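Local atomic coordinates of protein Ta0487 (Thermoplasma acidophilum, PDB entry 3KBQ), a protein that is of unknown function but belongs to the CinA family, this piece being its probable molybdopterin-binding domain. Residues L32-F43 and V58-V67. Numbering follows the deposited sequence.
Sequences LTYHGYQVRRGF and VALEVSDLVV
Val62, in the last turn of helix 49-62, packs against both Arg40 and Arg41 of strand 38-45, outermost in this chain. Arg41 CB points toward residues 58-67. CG is anti to the carbonyl carbon (chi1 -68°), and the chain runs extended to NE. CD passes Val62 CG2 at 4.1 Å. NE is salt-bridged to Glu51 of the second subunit, whose Trp54 makes a cation-pi contact with Arg41. CZ lies 3.8 Å from Val62 CG1, which rests over the centre of one guanidinium face. NH1 meets Val58 CG1 edge-on at 3.4 Å; NH2 is 4.0 Å from Val62 CG1. Arg40 lays its guanidinium face against Val62 CB, off centre. Its NH1 makes a weak, bent bond to Val62 O, 3.4 Å long with an angle of 127° at the hydrogen. Phe43 CE2 touches Ala59 CB at 3.7 Å. Leu65 CD2 stands over the Tyr37 ring face in a CH-pi contact, 3.9 Å from the centroid, and also meets Leu32 CD2. The contact closes a beta-alpha-beta crossover from strand 38-45 through the helix to parallel strand 65-69, over strand 5-11. Apolar groups pack the arginines inside the subunit, while both charged ends salt-bridge Glu51 of the second subunit, where the sheet runs on.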
ATOM      1  N   LEU B  32      10.912  -3.068  10.789  1.00 23.00           N
ATOM      2  CA  LEU B  32      10.047  -2.620  11.899  1.00 23.84           C
ATOM      3  C   LEU B  32       9.577  -3.806  12.752  1.00 23.36           C
ATOM      4  O   LEU B  32       9.610  -3.726  13.989  1.00 22.74           O
ATOM      5  CB  LEU B  32       8.833  -1.854  11.377  1.00 23.07           C
ATOM      6  CG  LEU B  32       9.211  -0.567  10.621  1.00 25.63           C
ATOM      7  CD1 LEU B  32       8.004   0.009   9.930  1.00 25.05           C
ATOM      8  CD2 LEU B  32       9.817   0.386  11.648  1.00 27.57           C
ATOM      9  N   THR B  33       9.138  -4.870  12.083  1.00 22.60           N
ATOM     10  CA  THR B  33       8.790  -6.143  12.749  1.00 22.11           C
ATOM     11  C   THR B  33       9.925  -6.659  13.620  1.00 22.25           C
ATOM     12  O   THR B  33       9.708  -7.081  14.792  1.00 22.34           O
ATOM     13  CB  THR B  33       8.381  -7.246  11.726  1.00 21.94           C
ATOM     14  OG1 THR B  33       7.276  -6.784  10.973  1.00 25.12           O
ATOM     15  CG2 THR B  33       7.932  -8.594  12.442  1.00 21.47           C
ATOM     16  N   TYR B  34      11.122  -6.645  13.054  1.00 21.01           N
ATOM     17  CA  TYR B  34      12.310  -7.078  13.746  1.00 22.66           C
ATOM     18  C   TYR B  34      12.502  -6.268  15.028  1.00 24.38           C
ATOM     19  O   TYR B  34      12.942  -6.832  16.033  1.00 23.63           O
ATOM     20  CB  TYR B  34      13.558  -6.913  12.874  1.00 21.79           C
ATOM     21  CG  TYR B  34      14.844  -7.490  13.470  1.00 23.13           C
ATOM     22  CD1 TYR B  34      15.150  -8.862  13.371  1.00 20.59           C
ATOM     23  CD2 TYR B  34      15.760  -6.657  14.123  1.00 26.27           C
ATOM     24  CE1 TYR B  34      16.355  -9.386  13.920  1.00 20.34           C
ATOM     25  CE2 TYR B  34      16.949  -7.179  14.716  1.00 24.11           C
ATOM     26  CZ  TYR B  34      17.240  -8.522  14.586  1.00 21.28           C
ATOM     27  OH  TYR B  34      18.423  -8.985  15.116  1.00 18.93           O
ATOM     28  N   HIS B  35      12.143  -4.976  15.019  1.00 24.61           N
ATOM     29  CA  HIS B  35      12.323  -4.169  16.249  1.00 25.83           C
ATOM     30  C   HIS B  35      11.094  -4.129  17.136  1.00 25.34           C
ATOM     31  O   HIS B  35      10.997  -3.297  18.013  1.00 24.93           O
ATOM     32  CB  HIS B  35      12.813  -2.770  15.923  1.00 26.70           C
ATOM     33  CG  HIS B  35      14.209  -2.753  15.418  1.00 28.50           C
ATOM     34  ND1 HIS B  35      14.510  -2.770  14.071  1.00 32.62           N
ATOM     35  CD2 HIS B  35      15.391  -2.728  16.072  1.00 32.66           C
ATOM     36  CE1 HIS B  35      15.822  -2.744  13.921  1.00 31.57           C
ATOM     37  NE2 HIS B  35      16.380  -2.734  15.116  1.00 31.41           N
ATOM     38  N   GLY B  36      10.163  -5.048  16.912  1.00 24.22           N
ATOM     39  CA  GLY B  36       9.068  -5.236  17.861  1.00 24.71           C
ATOM     40  C   GLY B  36       7.818  -4.404  17.551  1.00 24.87           C
ATOM     41  O   GLY B  36       6.850  -4.445  18.316  1.00 22.71           O
ATOM     42  N   TYR B  37       7.788  -3.713  16.403  1.00 24.00           N
ATOM     43  CA  TYR B  37       6.553  -3.018  16.015  1.00 24.73           C
ATOM     44  C   TYR B  37       5.528  -3.901  15.371  1.00 24.76           C
ATOM     45  O   TYR B  37       5.865  -4.890  14.692  1.00 27.22           O
ATOM     46  CB  TYR B  37       6.842  -1.881  15.037  1.00 25.22           C
ATOM     47  CG  TYR B  37       7.561  -0.752  15.661  1.00 27.79           C
ATOM     48  CD1 TYR B  37       6.847   0.339  16.142  1.00 29.98           C
ATOM     49  CD2 TYR B  37       8.962  -0.757  15.779  1.00 28.76           C
ATOM     50  CE1 TYR B  37       7.476   1.362  16.705  1.00 28.25           C
ATOM     51  CE2 TYR B  37       9.611   0.290  16.370  1.00 27.22           C
ATOM     52  CZ  TYR B  37       8.849   1.345  16.827  1.00 28.35           C
ATOM     53  OH  TYR B  37       9.427   2.421  17.409  1.00 31.33           O
ATOM     54  N   GLN B  38       4.271  -3.545  15.535  1.00 24.03           N
ATOM     55  CA  GLN B  38       3.223  -4.099  14.703  1.00 24.60           C
ATOM     56  C   GLN B  38       3.003  -3.233  13.449  1.00 24.81           C
ATOM     57  O   GLN B  38       2.606  -2.051  13.536  1.00 24.45           O
ATOM     58  CB  GLN B  38       1.896  -4.287  15.484  1.00 26.80           C
ATOM     59  CG  GLN B  38       0.748  -4.694  14.501  1.00 29.28           C
ATOM     60  CD  GLN B  38      -0.545  -5.051  15.183  1.00 39.61           C
ATOM     61  OE1 GLN B  38      -1.275  -4.166  15.679  1.00 41.70           O
ATOM     62  NE2 GLN B  38      -0.878  -6.347  15.175  1.00 38.04           N
ATOM     63  N   VAL B  39       3.273  -3.792  12.269  1.00 24.54           N
ATOM     64  CA  VAL B  39       3.078  -2.994  11.069  1.00 24.38           C
ATOM     65  C   VAL B  39       1.584  -3.066  10.696  1.00 24.91           C
ATOM     66  O   VAL B  39       1.040  -4.097  10.312  1.00 23.07           O
ATOM     67  CB  VAL B  39       3.970  -3.453   9.903  1.00 25.53           C
ATOM     68  CG1 VAL B  39       3.760  -2.540   8.657  1.00 22.44           C
ATOM     69  CG2 VAL B  39       5.435  -3.480  10.362  1.00 21.82           C
ATOM     70  N   ARG B  40       0.920  -1.940  10.819  1.00 24.77           N
ATOM     71  CA  ARG B  40      -0.539  -1.967  10.792  1.00 25.72           C
ATOM     72  C   ARG B  40      -1.128  -1.812   9.383  1.00 25.54           C
ATOM     73  O   ARG B  40      -2.045  -2.580   9.015  1.00 25.98           O
ATOM     74  CB  ARG B  40      -1.100  -0.923  11.739  1.00 25.13           C
ATOM     75  CG  ARG B  40      -2.592  -1.065  11.785  1.00 32.62           C
ATOM     76  CD  ARG B  40      -3.220  -0.331  12.899  1.00 33.98           C
ATOM     77  NE  ARG B  40      -4.654  -0.133  12.640  1.00 35.10           N
ATOM     78  CZ  ARG B  40      -5.421   0.623  13.421  1.00 36.52           C
ATOM     79  NH1 ARG B  40      -4.874   1.265  14.485  1.00 33.75           N
ATOM     80  NH2 ARG B  40      -6.708   0.752  13.147  1.00 35.45           N
ATOM     81  N   ARG B  41      -0.667  -0.803   8.624  1.00 23.83           N
ATOM     82  CA  ARG B  41      -1.185  -0.545   7.271  1.00 23.52           C
ATOM     83  C   ARG B  41      -0.034  -0.143   6.394  1.00 23.95           C
ATOM     84  O   ARG B  41       0.936   0.487   6.888  1.00 24.13           O
ATOM     85  CB  ARG B  41      -2.214   0.598   7.263  1.00 23.63           C
ATOM     86  CG  ARG B  41      -3.522   0.252   7.974  1.00 25.50           C
ATOM     87  CD  ARG B  41      -4.490   1.388   7.814  1.00 25.36           C
ATOM     88  NE  ARG B  41      -5.678   1.117   8.590  1.00 24.64           N
ATOM     89  CZ  ARG B  41      -6.664   1.995   8.759  1.00 27.21           C
ATOM     90  NH1 ARG B  41      -6.599   3.186   8.155  1.00 22.00           N
ATOM     91  NH2 ARG B  41      -7.720   1.668   9.504  1.00 25.64           N
ATOM     92  N   GLY B  42      -0.158  -0.459   5.096  1.00 22.71           N
ATOM     93  CA  GLY B  42       0.809  -0.043   4.053  1.00 21.30           C
ATOM     94  C   GLY B  42       0.017   0.790   3.050  1.00 21.96           C
ATOM     95  O   GLY B  42      -1.181   0.514   2.783  1.00 21.37           O
ATOM     96  N   PHE B  43       0.623   1.859   2.553  1.00 21.09           N
ATOM     97  CA  PHE B  43      -0.043   2.742   1.593  1.00 22.61           C
ATOM     98  C   PHE B  43       0.886   2.884   0.402  1.00 22.53           C
ATOM     99  O   PHE B  43       2.110   3.019   0.569  1.00 23.41           O
ATOM    100  CB  PHE B  43      -0.237   4.139   2.194  1.00 22.44           C
ATOM    101  CG  PHE B  43      -1.001   4.146   3.468  1.00 24.16           C
ATOM    102  CD1 PHE B  43      -2.356   4.355   3.452  1.00 25.96           C
ATOM    103  CD2 PHE B  43      -0.331   3.947   4.703  1.00 23.05           C
ATOM    104  CE1 PHE B  43      -3.090   4.369   4.675  1.00 28.66           C
ATOM    105  CE2 PHE B  43      -1.006   3.961   5.885  1.00 25.14           C
ATOM    106  CZ  PHE B  43      -2.418   4.173   5.889  1.00 27.41           C
ATOM    107  N   VAL B  58      -3.670   9.568   7.293  1.00 22.99           N
ATOM    108  CA  VAL B  58      -4.164   8.261   7.715  1.00 24.37           C
ATOM    109  C   VAL B  58      -3.118   7.432   8.494  1.00 23.65           C
ATOM    110  O   VAL B  58      -3.455   6.899   9.564  1.00 23.12           O
ATOM    111  CB  VAL B  58      -4.768   7.475   6.562  1.00 24.65           C
ATOM    112  CG1 VAL B  58      -5.403   6.224   7.080  1.00 26.52           C
ATOM    113  CG2 VAL B  58      -5.896   8.353   5.950  1.00 26.85           C
ATOM    114  N   ALA B  59      -1.888   7.352   7.981  1.00 21.08           N
ATOM    115  CA  ALA B  59      -0.865   6.609   8.676  1.00 21.26           C
ATOM    116  C   ALA B  59      -0.726   7.111  10.114  1.00 21.09           C
ATOM    117  O   ALA B  59      -0.635   6.302  11.074  1.00 20.93           O
ATOM    118  CB  ALA B  59       0.513   6.652   7.882  1.00 19.66           C
ATOM    119  N   LEU B  60      -0.782   8.428  10.278  1.00 20.98           N
ATOM    120  CA  LEU B  60      -0.560   9.036  11.598  1.00 22.70           C
ATOM    121  C   LEU B  60      -1.756   8.791  12.515  1.00 23.41           C
ATOM    122  O   LEU B  60      -1.600   8.653  13.752  1.00 24.19           O
ATOM    123  CB  LEU B  60      -0.282  10.532  11.454  1.00 22.12           C
ATOM    124  CG  LEU B  60       1.121  10.963  11.022  1.00 24.12           C
ATOM    125  CD1 LEU B  60       1.137  12.495  10.595  1.00 25.50           C
ATOM    126  CD2 LEU B  60       2.172  10.734  12.159  1.00 24.65           C
ATOM    127  N   GLU B  61      -2.941   8.675  11.920  1.00 23.33           N
ATOM    128  CA  GLU B  61      -4.145   8.378  12.692  1.00 25.89           C
ATOM    129  C   GLU B  61      -4.039   6.966  13.327  1.00 25.02           C
ATOM    130  O   GLU B  61      -4.537   6.737  14.395  1.00 25.75           O
ATOM    131  CB  GLU B  61      -5.329   8.431  11.741  1.00 25.82           C
ATOM    132  CG  GLU B  61      -6.628   7.988  12.289  1.00 33.29           C
ATOM    133  CD  GLU B  61      -7.755   8.124  11.220  1.00 41.51           C
ATOM    134  OE1 GLU B  61      -7.558   8.765  10.143  1.00 40.12           O
ATOM    135  OE2 GLU B  61      -8.845   7.559  11.469  1.00 45.84           O
ATOM    136  N   VAL B  62      -3.396   6.016  12.672  1.00 24.63           N
ATOM    137  CA  VAL B  62      -3.418   4.623  13.174  1.00 25.35           C
ATOM    138  C   VAL B  62      -2.078   4.121  13.762  1.00 25.53           C
ATOM    139  O   VAL B  62      -1.984   2.984  14.275  1.00 26.23           O
ATOM    140  CB  VAL B  62      -3.891   3.665  12.037  1.00 26.60           C
ATOM    141  CG1 VAL B  62      -5.257   4.099  11.528  1.00 25.26           C
ATOM    142  CG2 VAL B  62      -2.825   3.594  10.822  1.00 25.15           C
ATOM    143  N   SER B  63      -1.033   4.942  13.694  1.00 23.86           N
ATOM    144  CA  SER B  63       0.270   4.502  14.165  1.00 25.67           C
ATOM    145  C   SER B  63       1.075   5.653  14.783  1.00 25.56           C
ATOM    146  O   SER B  63       0.846   6.816  14.455  1.00 27.58           O
ATOM    147  CB  SER B  63       1.059   3.799  13.042  1.00 24.98           C
ATOM    148  OG  SER B  63       1.299   4.706  12.011  1.00 32.82           O
ATOM    149  N   ASP B  64       2.011   5.315  15.673  1.00 23.96           N
ATOM    150  CA  ASP B  64       2.890   6.280  16.270  1.00 22.91           C
ATOM    151  C   ASP B  64       4.239   6.394  15.573  1.00 22.90           C
ATOM    152  O   ASP B  64       5.006   7.297  15.884  1.00 21.69           O
ATOM    153  CB  ASP B  64       3.086   6.017  17.768  1.00 24.06           C
ATOM    154  CG  ASP B  64       1.870   6.444  18.612  1.00 28.88           C
ATOM    155  OD1 ASP B  64       0.810   6.877  18.044  1.00 29.28           O
ATOM    156  OD2 ASP B  64       1.986   6.348  19.862  1.00 30.23           O
ATOM    157  N   LEU B  65       4.510   5.516  14.615  1.00 21.97           N
ATOM    158  CA  LEU B  65       5.739   5.628  13.827  1.00 22.37           C
ATOM    159  C   LEU B  65       5.350   5.354  12.382  1.00 21.66           C
ATOM    160  O   LEU B  65       4.685   4.340  12.087  1.00 22.46           O
ATOM    161  CB  LEU B  65       6.778   4.597  14.259  1.00 21.82           C
ATOM    162  CG  LEU B  65       7.977   4.413  13.287  1.00 24.48           C
ATOM    163  CD1 LEU B  65       8.821   5.681  13.188  1.00 20.10           C
ATOM    164  CD2 LEU B  65       8.857   3.283  13.769  1.00 22.35           C
ATOM    165  N   VAL B  66       5.739   6.258  11.498  1.00 20.96           N
ATOM    166  CA  VAL B  66       5.373   6.183  10.086  1.00 20.31           C
ATOM    167  C   VAL B  66       6.655   6.259   9.287  1.00 20.90           C
ATOM    168  O   VAL B  66       7.485   7.172   9.502  1.00 19.90           O
ATOM    169  CB  VAL B  66       4.419   7.371   9.707  1.00 20.07           C
ATOM    170  CG1 VAL B  66       4.126   7.404   8.208  1.00 20.83           C
ATOM    171  CG2 VAL B  66       3.082   7.230  10.496  1.00 20.57           C
ATOM    172  N   VAL B  67       6.884   5.282   8.395  1.00 19.98           N
ATOM    173  CA  VAL B  67       8.100   5.358   7.566  1.00 21.14           C
ATOM    174  C   VAL B  67       7.693   5.388   6.116  1.00 21.47           C
ATOM    175  O   VAL B  67       6.889   4.527   5.696  1.00 21.51           O
ATOM    176  CB  VAL B  67       9.066   4.121   7.798  1.00 21.86           C
ATOM    177  CG1 VAL B  67      10.363   4.284   6.972  1.00 20.34           C
ATOM    178  CG2 VAL B  67       9.383   3.905   9.311  1.00 22.11           C
TER